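Local coordinates for protein acetoacetate decarboxylase (PDB 5UPB) that probably acts as a lyase of the acetoacetate decarboxylase-like family, whose members typically work through a Schiff base with their substrate, at residues 15-20 with 63-68; 24-29 with 128-133; 55-60 with 83-88; 93-98 with 176-181; 200-205 with 247-252. All coordinates share one frame; numbering follows the deposited sequence.

Contact 1: 15-20 with 63-68; sequences LVDDAL and STSEDQ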
# COMPACT_ATOMS: atom_id res chain seq x y z
N LEU A 15 -12.35 9.53 -13.24
CA LEU A 15 -11.51 9.89 -12.10
C LEU A 15 -11.83 11.28 -11.59
O LEU A 15 -11.80 11.53 -10.39
CB LEU A 15 -10.03 9.86 -12.47
CG LEU A 15 -9.19 8.62 -12.31
CD1 LEU A 15 -7.76 9.01 -12.72
CD2 LEU A 15 -9.24 8.05 -10.92
N VAL A 16 -12.06 12.20 -12.52
CA VAL A 16 -12.18 13.62 -12.22
C VAL A 16 -13.37 14.14 -13.01
O VAL A 16 -13.62 13.69 -14.13
CB VAL A 16 -10.87 14.37 -12.59
CG1 VAL A 16 -11.03 15.84 -12.34
CG2 VAL A 16 -9.68 13.81 -11.80
N ASP A 17 -14.10 15.08 -12.43
CA ASP A 17 -15.15 15.83 -13.13
C ASP A 17 -14.76 17.31 -13.14
O ASP A 17 -13.81 17.72 -12.48
CB ASP A 17 -16.52 15.62 -12.45
CG ASP A 17 -16.43 15.65 -10.94
OD1 ASP A 17 -15.37 16.06 -10.44
OD2 ASP A 17 -17.39 15.23 -10.25
N ASP A 18 -15.47 18.12 -13.92
CA ASP A 18 -15.16 19.55 -13.94
C ASP A 18 -16.05 20.34 -12.98
O ASP A 18 -16.27 21.55 -13.17
CB ASP A 18 -15.26 20.11 -15.36
CG ASP A 18 -16.56 19.80 -16.03
OD1 ASP A 18 -17.19 18.79 -15.67
OD2 ASP A 18 -16.95 20.57 -16.94
N ALA A 19 -16.57 19.68 -11.96
CA ALA A 19 -17.26 20.37 -10.89
C ALA A 19 -16.26 21.16 -10.05
O ALA A 19 -15.06 20.93 -10.07
CB ALA A 19 -18.01 19.37 -10.02
N LEU A 20 -16.79 22.15 -9.34
CA LEU A 20 -15.98 22.85 -8.36
C LEU A 20 -15.76 21.97 -7.13
O LEU A 20 -16.67 21.31 -6.64
CB LEU A 20 -16.66 24.16 -7.97
CG LEU A 20 -16.72 25.25 -9.07
CD1 LEU A 20 -17.52 26.45 -8.60
CD2 LEU A 20 -15.34 25.71 -9.57
N SER A 63 -11.16 16.36 0.19
CA SER A 63 -11.80 17.11 -0.89
C SER A 63 -13.21 16.59 -1.14
O SER A 63 -13.53 15.43 -0.86
CB SER A 63 -10.98 17.03 -2.18
OG SER A 63 -10.94 15.69 -2.63
N THR A 64 -14.07 17.50 -1.59
CA THR A 64 -15.49 17.25 -1.83
C THR A 64 -15.98 18.00 -3.05
O THR A 64 -15.78 19.22 -3.16
CB THR A 64 -16.32 17.67 -0.62
OG1 THR A 64 -15.83 17.01 0.53
CG2 THR A 64 -17.77 17.33 -0.82
N SER A 65 -16.71 17.30 -3.91
CA SER A 65 -17.32 17.90 -5.08
C SER A 65 -18.60 18.62 -4.69
O SER A 65 -19.43 18.08 -3.94
CB SER A 65 -17.65 16.82 -6.12
OG SER A 65 -18.37 17.35 -7.22
N GLU A 66 -18.76 19.84 -5.21
CA GLU A 66 -19.91 20.67 -4.86
C GLU A 66 -21.22 20.03 -5.31
O GLU A 66 -22.28 20.30 -4.72
CB GLU A 66 -19.73 22.05 -5.48
CG GLU A 66 -20.72 23.09 -4.98
CD GLU A 66 -20.07 24.43 -4.66
OE1 GLU A 66 -18.97 24.72 -5.20
OE2 GLU A 66 -20.66 25.19 -3.87
N ASP A 67 -21.18 19.22 -6.37
CA ASP A 67 -22.36 18.50 -6.85
C ASP A 67 -22.29 16.99 -6.60
O ASP A 67 -23.02 16.22 -7.24
CB ASP A 67 -22.57 18.77 -8.35
CG ASP A 67 -21.55 18.07 -9.23
OD1 ASP A 67 -20.60 17.46 -8.70
OD2 ASP A 67 -21.72 18.14 -10.47
N GLN A 68 -21.44 16.53 -5.69
CA GLN A 68 -21.55 15.20 -5.09
C GLN A 68 -21.12 15.36 -3.65
O GLN A 68 -20.16 14.73 -3.17
CB GLN A 68 -20.73 14.15 -5.84
CG GLN A 68 -21.52 13.33 -6.83
CD GLN A 68 -20.79 12.06 -7.22
OE1 GLN A 68 -19.87 12.08 -8.04
NE2 GLN A 68 -21.18 10.94 -6.62
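Ser65 OG donates to Asp67 OD1 over 2.7 Å, and the methyl group of Ala19 rests against this polar pair: its CB lies 3.5 Å from Ser65 OG. Both oxygens belong to a type I beta turn, Ser65 to Gln68, that begins on the last residue of strand 53-65, while 15-20 is the loop leading into strand 21-34. OG reaches Asp67 because it stands anti to the backbone N (chi1 174°), and it meets OD1 nearly along the C-O bond of the carboxylate. The backbone tie across the contact runs from Glu66 N to Leu20 O, 2.9 Å long with an N-H...O angle of 162°. Asp17 comes in beside the turn with OD2 at 4.2 Å from Asp67 OD1, an approach of like charges that probably costs some electrostatic energy. Its other oxygen, OD1, is hydrogen-bonded to Tyr21 OH. At the second residue of the turn, Glu66 runs side by side with Leu20, pointing the same way. The Glu66 carboxylate also makes a weak, long ion pair with Arg248. Glu66 OE1 approaches Leu20 CB at 3.7 Å.

Contact 2: 24-29 with 128-133; sequences GADMLT and LARPHP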
# COMPACT_ATOMS: atom_id res chain seq x y z
N GLY A 24 -10.58 20.73 2.78
CA GLY A 24 -9.99 21.06 4.06
C GLY A 24 -8.73 20.24 4.28
O GLY A 24 -8.61 19.12 3.78
N ALA A 25 -7.79 20.82 4.99
CA ALA A 25 -6.48 20.18 5.13
C ALA A 25 -5.80 20.59 6.41
O ALA A 25 -5.98 21.72 6.91
CB ALA A 25 -5.56 20.53 3.96
N ASP A 26 -5.00 19.68 6.93
CA ASP A 26 -4.00 19.99 7.94
C ASP A 26 -2.62 19.94 7.29
O ASP A 26 -2.31 18.98 6.57
CB ASP A 26 -4.10 19.04 9.12
CG ASP A 26 -5.47 19.08 9.79
OD1 ASP A 26 -6.13 20.14 9.76
OD2 ASP A 26 -5.88 18.08 10.36
N MET A 27 -1.78 20.92 7.60
CA MET A 27 -0.55 21.16 6.85
C MET A 27 0.63 21.25 7.81
O MET A 27 0.52 21.85 8.89
CB MET A 27 -0.59 22.48 6.06
CG MET A 27 -1.74 22.59 5.08
SD MET A 27 -1.50 21.53 3.70
CE MET A 27 -0.22 22.40 2.82
N LEU A 28 1.74 20.66 7.40
CA LEU A 28 3.06 20.90 7.99
C LEU A 28 3.93 21.52 6.91
O LEU A 28 4.09 20.95 5.83
CB LEU A 28 3.67 19.58 8.49
CG LEU A 28 5.16 19.61 8.83
CD1 LEU A 28 5.41 20.61 9.98
CD2 LEU A 28 5.66 18.21 9.23
N THR A 29 4.47 22.70 7.19
CA THR A 29 5.23 23.45 6.21
C THR A 29 6.56 23.94 6.78
O THR A 29 6.61 24.48 7.89
CB THR A 29 4.40 24.63 5.69
OG1 THR A 29 3.19 24.13 5.11
CG2 THR A 29 5.16 25.44 4.66
N LEU A 128 1.39 12.32 7.38
CA LEU A 128 1.43 13.47 8.28
C LEU A 128 0.95 13.02 9.65
O LEU A 128 -0.15 12.47 9.77
CB LEU A 128 0.53 14.60 7.78
CG LEU A 128 0.39 15.77 8.78
CD1 LEU A 128 1.73 16.45 9.01
CD2 LEU A 128 -0.61 16.78 8.28
N ALA A 129 1.78 13.20 10.68
CA ALA A 129 1.38 12.88 12.04
C ALA A 129 1.35 14.14 12.88
O ALA A 129 2.37 14.83 13.00
CB ALA A 129 2.31 11.86 12.69
N ARG A 130 0.20 14.44 13.46
CA ARG A 130 0.05 15.50 14.46
C ARG A 130 -0.54 14.92 15.74
O ARG A 130 -1.28 13.92 15.69
CB ARG A 130 -0.79 16.67 13.96
CG ARG A 130 -0.32 17.13 12.63
CD ARG A 130 -0.78 18.54 12.25
NE ARG A 130 -2.18 18.79 12.47
CZ ARG A 130 -2.73 20.01 12.52
NH1 ARG A 130 -2.00 21.13 12.33
NH2 ARG A 130 -4.03 20.11 12.72
N PRO A 131 -0.20 15.49 16.89
CA PRO A 131 -0.74 14.98 18.15
C PRO A 131 -2.25 15.15 18.25
O PRO A 131 -2.79 16.25 18.05
CB PRO A 131 -0.00 15.80 19.20
CG PRO A 131 0.30 17.12 18.50
CD PRO A 131 0.56 16.74 17.06
N HIS A 132 -2.93 14.07 18.57
CA HIS A 132 -4.37 14.14 18.66
C HIS A 132 -4.78 14.86 19.95
O HIS A 132 -4.26 14.54 21.02
CB HIS A 132 -4.96 12.73 18.63
CG HIS A 132 -6.44 12.72 18.44
ND1 HIS A 132 -7.32 13.08 19.43
CD2 HIS A 132 -7.20 12.37 17.36
CE1 HIS A 132 -8.56 12.98 18.97
NE2 HIS A 132 -8.51 12.53 17.73
N PRO A 133 -5.70 15.82 19.89
CA PRO A 133 -6.05 16.58 21.11
C PRO A 133 -6.54 15.71 22.26
O PRO A 133 -6.45 16.12 23.43
CB PRO A 133 -7.17 17.52 20.64
CG PRO A 133 -7.00 17.64 19.20
CD PRO A 133 -6.43 16.32 18.71
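Leu128, Asp26 and Arg130 account for most of the surface buried here, and they join strand 24-29 to the end of strand 125-129 without a single hydrogen bond between the segments. Leu128 sets one methyl on the backbone of Asp26 and the other on the side chain of Leu28. Its CG is anti to the backbone N (chi1 173°), and from it CD2 meets Asp26 O at 3.3 Å, while Leu128 CD1 packs on Leu28 CB at 3.7 Å.

Asp26 and Arg130 meet as stacked flat groups. Their side chains cross at about a right angle, yet the carboxylate and guanidinium planes are only 23° apart. Asp26 CB lies over one face of the guanidinium, offset toward its rim, and Asp26 CG approaches Arg130 NH2 at 3.4 Å. The salt bridge, from Asp26 OD2 to Arg130 NH2, is long at 3.6 Å. The oxygen is well out of the guanidinium plane and no N-H points at it, so the attraction is one of charge alone. The directed bonds go elsewhere: Arg130 NH1 binds Thr242 OG1, while Asp26 OD1 binds Ser244 OG of its own chain and NE2 of His132 of a neighbouring subunit, which places this pair at a subunit interface.

Within the fold, strand 21-34 runs between strands 53-65 and 235-249, the latter supplying Thr242 and Ser244. Strand 146-153 closes the apolar side, where its Val147 touches Leu28, Leu128 and Arg130 alike.

Contact 3: 55-60 with 83-88; sequences MAYVGA and EAALSI
Strands 55-60 and 83-88 run antiparallel, their axes 4.8 Å apart and 168° between directions, with Met55-Ser87, Tyr57-Ala85 and Gly59-Glu83 as hydrogen-bonded pairs. Each of these pairs closes two N-H...O bonds, and the alternating pairs Ala56-Leu86 and Val58-Ala84 are non-hydrogen-bonded, the regular pattern of an antiparallel sheet in the buried centre of this beta-rich fold. On the Ala56 and Val58 face the packing is apolar: Ala56 CB meets Leu86 CD2 at 3.5 Å, and Val58 CG2 meets Ala84 CB at 4.1 Å. Leu161 and Phe159 of strand 156-166 cover that face.

The other face is dominated by Tyr57. Its CG falls between the backbone N and carbonyl carbon (chi1 70°), and the ring lies across the neighbouring strand. Ala85 CB sits over one ring face as a CH-pi contact, 3.8 Å from the centroid and offset toward the rim. Past the ring, the Glu83 carboxylate bridges two partners, with OE1 in a salt bridge to Lys121 NZ. Its OE2, near the plane of the Tyr57 ring, takes the phenol: Tyr57 OH donates to Glu83 OE2 over 2.6 Å, on the anti side of the carboxylate.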
# COMPACT_ATOMS: atom_id res chain seq x y z
N MET A 55 9.04 26.37 -0.40
CA MET A 55 8.29 25.79 0.71
C MET A 55 8.23 24.28 0.50
O MET A 55 7.95 23.81 -0.61
CB MET A 55 6.86 26.34 0.88
CG MET A 55 5.81 25.78 0.08
SD MET A 55 4.28 26.49 0.72
CE MET A 55 3.75 27.35 -0.74
N ALA A 56 8.54 23.54 1.55
CA ALA A 56 8.26 22.12 1.62
C ALA A 56 7.03 21.91 2.49
O ALA A 56 6.89 22.57 3.53
CB ALA A 56 9.45 21.37 2.20
N TYR A 57 6.08 21.06 2.04
CA TYR A 57 4.97 20.71 2.92
C TYR A 57 4.61 19.25 2.83
O TYR A 57 4.82 18.57 1.82
CB TYR A 57 3.69 21.56 2.66
CG TYR A 57 2.94 21.30 1.37
CD1 TYR A 57 2.13 20.19 1.20
CD2 TYR A 57 3.03 22.20 0.32
CE1 TYR A 57 1.45 19.98 0.01
CE2 TYR A 57 2.35 22.00 -0.86
CZ TYR A 57 1.57 20.89 -1.01
OH TYR A 57 0.88 20.71 -2.17
N VAL A 58 4.03 18.78 3.93
CA VAL A 58 3.30 17.52 3.98
C VAL A 58 1.93 17.82 4.55
O VAL A 58 1.82 18.48 5.59
CB VAL A 58 4.00 16.47 4.88
CG1 VAL A 58 3.15 15.22 4.94
CG2 VAL A 58 5.41 16.22 4.39
N GLY A 59 0.89 17.38 3.86
CA GLY A 59 -0.47 17.66 4.30
C GLY A 59 -1.39 16.47 4.16
O GLY A 59 -1.20 15.57 3.32
N ALA A 60 -2.42 16.50 4.99
CA ALA A 60 -3.56 15.58 4.93
C ALA A 60 -4.77 16.34 4.45
O ALA A 60 -5.23 17.29 5.12
CB ALA A 60 -3.79 14.93 6.30
N GLU A 83 -0.48 14.42 0.72
CA GLU A 83 0.35 15.03 -0.30
C GLU A 83 1.58 15.68 0.31
O GLU A 83 1.52 16.28 1.39
CB GLU A 83 -0.45 16.07 -1.07
CG GLU A 83 0.30 16.74 -2.20
CD GLU A 83 -0.65 17.59 -3.06
OE1 GLU A 83 -1.34 17.02 -3.92
OE2 GLU A 83 -0.74 18.82 -2.86
N ALA A 84 2.71 15.55 -0.41
CA ALA A 84 3.94 16.23 -0.05
C ALA A 84 4.46 16.98 -1.27
O ALA A 84 4.39 16.49 -2.41
CB ALA A 84 4.98 15.23 0.45
N ALA A 85 5.08 18.13 -1.04
CA ALA A 85 5.54 18.93 -2.16
C ALA A 85 6.74 19.77 -1.79
O ALA A 85 6.93 20.17 -0.64
CB ALA A 85 4.44 19.84 -2.68
N LEU A 86 7.51 20.09 -2.84
CA LEU A 86 8.55 21.11 -2.82
C LEU A 86 8.18 22.15 -3.87
O LEU A 86 8.12 21.82 -5.06
CB LEU A 86 9.91 20.47 -3.13
CG LEU A 86 10.32 19.39 -2.14
CD1 LEU A 86 11.50 18.57 -2.64
CD2 LEU A 86 10.68 20.06 -0.83
N SER A 87 7.90 23.37 -3.43
CA SER A 87 7.39 24.42 -4.30
C SER A 87 8.33 25.62 -4.28
O SER A 87 8.91 25.94 -3.25
CB SER A 87 5.96 24.92 -3.90
OG SER A 87 5.03 23.88 -3.87
N ILE A 88 8.37 26.33 -5.40
CA ILE A 88 9.35 27.39 -5.65
C ILE A 88 8.62 28.73 -5.74
O ILE A 88 7.67 28.88 -6.51
CB ILE A 88 10.12 27.11 -6.95
CG1 ILE A 88 10.83 25.76 -6.83
CG2 ILE A 88 11.09 28.26 -7.27
CD1 ILE A 88 11.42 25.25 -8.14

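Contact 4: 93-98 with 176-181; sequences GDRQGY and SRPATF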
# COMPACT_ATOMS: atom_id res chain seq x y z
N GLY A 93 5.37 38.01 -14.67
CA GLY A 93 5.24 39.45 -14.71
C GLY A 93 5.57 39.95 -13.33
O GLY A 93 6.65 39.67 -12.80
N ASP A 94 4.65 40.67 -12.71
CA ASP A 94 4.82 41.09 -11.32
C ASP A 94 3.85 40.36 -10.41
O ASP A 94 3.63 40.78 -9.27
CB ASP A 94 4.67 42.61 -11.20
CG ASP A 94 3.34 43.11 -11.72
OD1 ASP A 94 2.39 42.31 -11.82
OD2 ASP A 94 3.25 44.32 -12.05
N ARG A 95 3.28 39.27 -10.89
CA ARG A 95 2.35 38.49 -10.11
C ARG A 95 3.13 37.43 -9.35
O ARG A 95 3.89 36.65 -9.94
CB ARG A 95 1.28 37.88 -11.00
CG ARG A 95 0.22 37.17 -10.23
CD ARG A 95 -1.02 37.00 -11.07
NE ARG A 95 -2.03 36.27 -10.31
CZ ARG A 95 -2.76 36.78 -9.33
NH1 ARG A 95 -2.60 38.05 -8.96
NH2 ARG A 95 -3.64 36.02 -8.70
N GLN A 96 2.93 37.38 -8.05
CA GLN A 96 3.71 36.52 -7.18
C GLN A 96 3.01 35.20 -6.98
O GLN A 96 1.80 35.16 -6.73
CB GLN A 96 3.88 37.20 -5.81
CG GLN A 96 4.63 38.52 -5.85
CD GLN A 96 4.89 39.07 -4.46
OE1 GLN A 96 3.99 39.11 -3.62
NE2 GLN A 96 6.13 39.49 -4.21
N GLY A 97 3.76 34.11 -7.05
CA GLY A 97 3.13 32.83 -6.84
C GLY A 97 4.12 31.79 -6.41
O GLY A 97 5.29 32.08 -6.13
N TYR A 98 3.64 30.55 -6.38
CA TYR A 98 4.46 29.37 -6.17
C TYR A 98 4.31 28.49 -7.41
O TYR A 98 3.23 28.41 -7.99
CB TYR A 98 4.03 28.55 -4.95
CG TYR A 98 4.52 29.14 -3.67
CD1 TYR A 98 5.85 29.00 -3.26
CD2 TYR A 98 3.64 29.89 -2.86
CE1 TYR A 98 6.29 29.56 -2.05
CE2 TYR A 98 4.07 30.44 -1.68
CZ TYR A 98 5.39 30.29 -1.27
OH TYR A 98 5.78 30.88 -0.06
N SER A 176 2.57 33.76 2.11
CA SER A 176 1.48 33.69 1.15
C SER A 176 1.83 34.41 -0.14
O SER A 176 2.24 35.58 -0.14
CB SER A 176 0.22 34.30 1.75
OG SER A 176 0.39 35.69 1.96
N ARG A 177 1.63 33.71 -1.26
CA ARG A 177 1.77 34.27 -2.58
C ARG A 177 0.49 33.88 -3.30
O ARG A 177 0.19 32.68 -3.41
CB ARG A 177 3.04 33.73 -3.27
CG ARG A 177 4.32 34.08 -2.46
CD ARG A 177 5.62 33.46 -2.96
NE ARG A 177 6.06 34.06 -4.22
CZ ARG A 177 6.78 35.18 -4.33
NH1 ARG A 177 7.17 35.89 -3.27
NH2 ARG A 177 7.11 35.59 -5.54
N PRO A 178 -0.28 34.83 -3.84
CA PRO A 178 -1.67 34.50 -4.21
C PRO A 178 -1.77 33.45 -5.31
O PRO A 178 -2.65 32.59 -5.28
CB PRO A 178 -2.24 35.83 -4.70
CG PRO A 178 -1.06 36.71 -4.97
CD PRO A 178 0.08 36.22 -4.14
N ALA A 179 -0.85 33.46 -6.27
CA ALA A 179 -1.00 32.59 -7.43
C ALA A 179 -0.27 31.29 -7.21
O ALA A 179 0.80 31.25 -6.61
CB ALA A 179 -0.48 33.26 -8.69
N THR A 180 -0.83 30.22 -7.75
CA THR A 180 -0.11 28.98 -7.98
C THR A 180 -0.01 28.80 -9.48
O THR A 180 -1.02 28.75 -10.18
CB THR A 180 -0.79 27.78 -7.30
OG1 THR A 180 -0.88 28.02 -5.91
CG2 THR A 180 -0.00 26.51 -7.53
N PHE A 181 1.22 28.78 -9.97
CA PHE A 181 1.45 28.65 -11.40
C PHE A 181 1.67 27.18 -11.71
O PHE A 181 2.29 26.44 -10.93
CB PHE A 181 2.65 29.50 -11.83
CG PHE A 181 2.50 30.96 -11.54
CD1 PHE A 181 1.49 31.68 -12.14
CD2 PHE A 181 3.35 31.61 -10.66
CE1 PHE A 181 1.34 33.01 -11.91
CE2 PHE A 181 3.20 32.96 -10.41
CZ PHE A 181 2.19 33.66 -11.03
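Arg177 starts with CG anti to its carbonyl carbon, runs on extended to CD and then bends at chi3 (72°), which carries NE round to the carbonyl of Gly97. The setting is a parallel pairing of strands 95-98 and 179-181 in this beta-rich fold; the short segments diverge by 63°, and two bridges are formed, Gly97-Ala179 and Tyr98-Thr180. The hydrogen bond from Arg177 NE to Gly97 O is 2.9 Å long and lies in the guanidinium plane, although the donor stands 42° above the carbonyl plane.

One atom before NE, Arg177 CD lies over one face of the Tyr98 ring, offset toward the rim, as a CH-pi contact 3.8 Å from the centroid. Gln96 CB lies over a face of the guanidinium, 3.6 Å from Arg177 NH2. That nitrogen also binds Cys90 O, and Tyr98 OH binds Arg175 O.

The backbone joins Ala179 N to Gln96 O at 3.2 Å and Phe181 N to Tyr98 O at 2.8 Å. The same carbonyl, Gln96 O, is touched by Pro178 CD at 3.3 Å. Phe181 turns its ring edge toward Arg95 O, with CZ 3.6 Å from that oxygen. Since Gly97 carries no side chain, the ring comes right up to its backbone, Phe181 CE2 standing 3.6 Å from Gly97 CA.

Contact 5: 200-205 with 247-252; sequences VEVNRS and FRIGGA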
# COMPACT_ATOMS: atom_id res chain seq x y z
N VAL A 200 -0.31 27.89 -16.77
CA VAL A 200 -1.64 28.15 -16.25
C VAL A 200 -1.50 28.80 -14.88
O VAL A 200 -0.46 28.74 -14.24
CB VAL A 200 -2.48 26.85 -16.14
CG1 VAL A 200 -2.65 26.20 -17.50
CG2 VAL A 200 -1.78 25.85 -15.21
N GLU A 201 -2.59 29.41 -14.42
CA GLU A 201 -2.65 30.09 -13.12
C GLU A 201 -3.88 29.64 -12.37
O GLU A 201 -4.96 29.54 -12.97
CB GLU A 201 -2.70 31.61 -13.30
CG GLU A 201 -2.63 32.38 -12.02
CD GLU A 201 -2.82 33.86 -12.25
OE1 GLU A 201 -3.04 34.27 -13.40
OE2 GLU A 201 -2.82 34.60 -11.27
N VAL A 202 -3.72 29.17 -11.13
CA VAL A 202 -4.86 28.82 -10.29
C VAL A 202 -5.01 29.90 -9.22
O VAL A 202 -4.03 30.25 -8.55
CB VAL A 202 -4.75 27.41 -9.70
CG1 VAL A 202 -3.50 27.28 -8.99
CG2 VAL A 202 -5.88 27.16 -8.76
N ASN A 203 -6.22 30.41 -9.03
CA ASN A 203 -6.50 31.29 -7.90
C ASN A 203 -7.59 30.69 -7.04
O ASN A 203 -8.52 30.07 -7.54
CB ASN A 203 -6.91 32.70 -8.34
CG ASN A 203 -5.75 33.47 -8.90
OD1 ASN A 203 -4.91 33.98 -8.15
ND2 ASN A 203 -5.66 33.51 -10.24
N ARG A 204 -7.43 30.85 -5.73
CA ARG A 204 -8.43 30.35 -4.81
C ARG A 204 -9.62 31.30 -4.83
O ARG A 204 -9.46 32.51 -4.64
CB ARG A 204 -7.78 30.27 -3.43
CG ARG A 204 -6.65 29.23 -3.45
CD ARG A 204 -5.95 28.99 -2.14
NE ARG A 204 -5.02 30.06 -1.81
CZ ARG A 204 -3.74 30.05 -2.15
NH1 ARG A 204 -3.24 29.03 -2.83
NH2 ARG A 204 -2.96 31.06 -1.82
N SER A 205 -10.81 30.74 -4.93
CA SER A 205 -12.03 31.50 -4.89
C SER A 205 -12.61 31.51 -3.48
O SER A 205 -13.51 32.29 -3.18
CB SER A 205 -13.05 30.90 -5.88
OG SER A 205 -13.49 29.62 -5.43
N PHE A 247 -9.96 25.62 1.10
CA PHE A 247 -9.97 26.39 -0.14
C PHE A 247 -10.94 25.77 -1.13
O PHE A 247 -11.37 24.62 -0.99
CB PHE A 247 -8.56 26.48 -0.74
CG PHE A 247 -7.91 25.12 -1.04
CD1 PHE A 247 -7.18 24.43 -0.08
CD2 PHE A 247 -8.04 24.57 -2.28
CE1 PHE A 247 -6.59 23.20 -0.37
CE2 PHE A 247 -7.44 23.31 -2.58
CZ PHE A 247 -6.73 22.66 -1.60
N ARG A 248 -11.30 26.58 -2.13
CA ARG A 248 -12.07 26.15 -3.28
C ARG A 248 -11.24 26.59 -4.46
O ARG A 248 -10.81 27.75 -4.51
CB ARG A 248 -13.47 26.78 -3.39
CG ARG A 248 -14.61 26.23 -2.52
CD ARG A 248 -15.91 27.05 -2.83
NE ARG A 248 -17.17 26.53 -2.28
CZ ARG A 248 -17.83 27.00 -1.21
NH1 ARG A 248 -17.39 28.05 -0.50
NH2 ARG A 248 -18.97 26.41 -0.85
N ILE A 249 -11.15 25.72 -5.44
CA ILE A 249 -10.45 25.96 -6.69
C ILE A 249 -11.28 25.35 -7.80
O ILE A 249 -11.91 24.31 -7.60
CB ILE A 249 -9.03 25.37 -6.66
CG1 ILE A 249 -8.15 26.17 -5.70
CG2 ILE A 249 -8.45 25.35 -8.03
CD1 ILE A 249 -6.76 25.57 -5.49
N GLY A 250 -11.29 25.99 -8.96
CA GLY A 250 -11.84 25.38 -10.15
C GLY A 250 -10.71 24.98 -11.09
O GLY A 250 -9.64 24.57 -10.64
N GLY A 251 -10.91 25.06 -12.40
CA GLY A 251 -9.82 24.85 -13.32
C GLY A 251 -8.87 26.04 -13.39
O GLY A 251 -9.25 27.20 -13.23
N ALA A 252 -7.60 25.72 -13.61
CA ALA A 252 -6.58 26.74 -13.81
C ALA A 252 -6.76 27.44 -15.16
O ALA A 252 -7.03 26.81 -16.18
CB ALA A 252 -5.19 26.10 -13.72
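Val200 lays its CB on Ala252 CB at 3.7 Å. It belongs to strand 196-202, which pairs antiparallel with strand 253-257; segment 247-252 is the end of strand 235-249 and the glycine-containing turn that links it to that pairing. Glu201 points CB away from the other segment, and its carboxylate forms a salt bridge with Arg95. It contributes its carbonyl to the contact: Glu201 O comes within 3.3 Å of Ala252 CA.

Val202 makes the tightest carbon-carbon approach. Its CG2, anti to the backbone N, presses on Ile249 CG2 at 3.2 Å, closer than usual for two carbons, and the two side chains cross at about a right angle. Ile249 CD1 also borders the same methyl group, at 3.7 Å.

After Asn203, whose CB likewise points away, Arg204 lies alongside Ile249, pointing the same way. Its CD stands 3.9 Å from Phe247 CB, while the Phe247 ring itself stacks on Trp23. Arg248 directs its guanidinium to Asp206 in a salt bridge. Its backbone carbonyl meets the end of the first segment.

Ser205 supplies the backbone tie between the two segments: N donates to Arg248 O over 3.0 Å, with an N-H...O angle of 158°. Beside that bond, Ser205 OG rests 3.5 Å from Arg248 CB.

Along the chain contact 1 crosses contacts 2 and 3, contact 3 falls between the segments of contact 2, contact 4 follows contacts 1 and 3 but crosses contact 2, and contact 5 comes last. Contact 3, the most central, has its centre about 5 Å from that of the chain. Its strand 53-65 also serves contact 1, about 23 Å away between centres, and bonds to strand 21-34 of contact 2. Met55 packs on Tyr98, linking contact 3 to contact 4; strand 179-186 pairs with 196-202, carrying contact 4 into contact 5, centres about 12 Å apart. Leu20 and Gly250 join contacts 1 and 5. Contacts 1, 2 and 5 touch neighbouring subunits, so the interior's paired strands lead on to subunit interfaces.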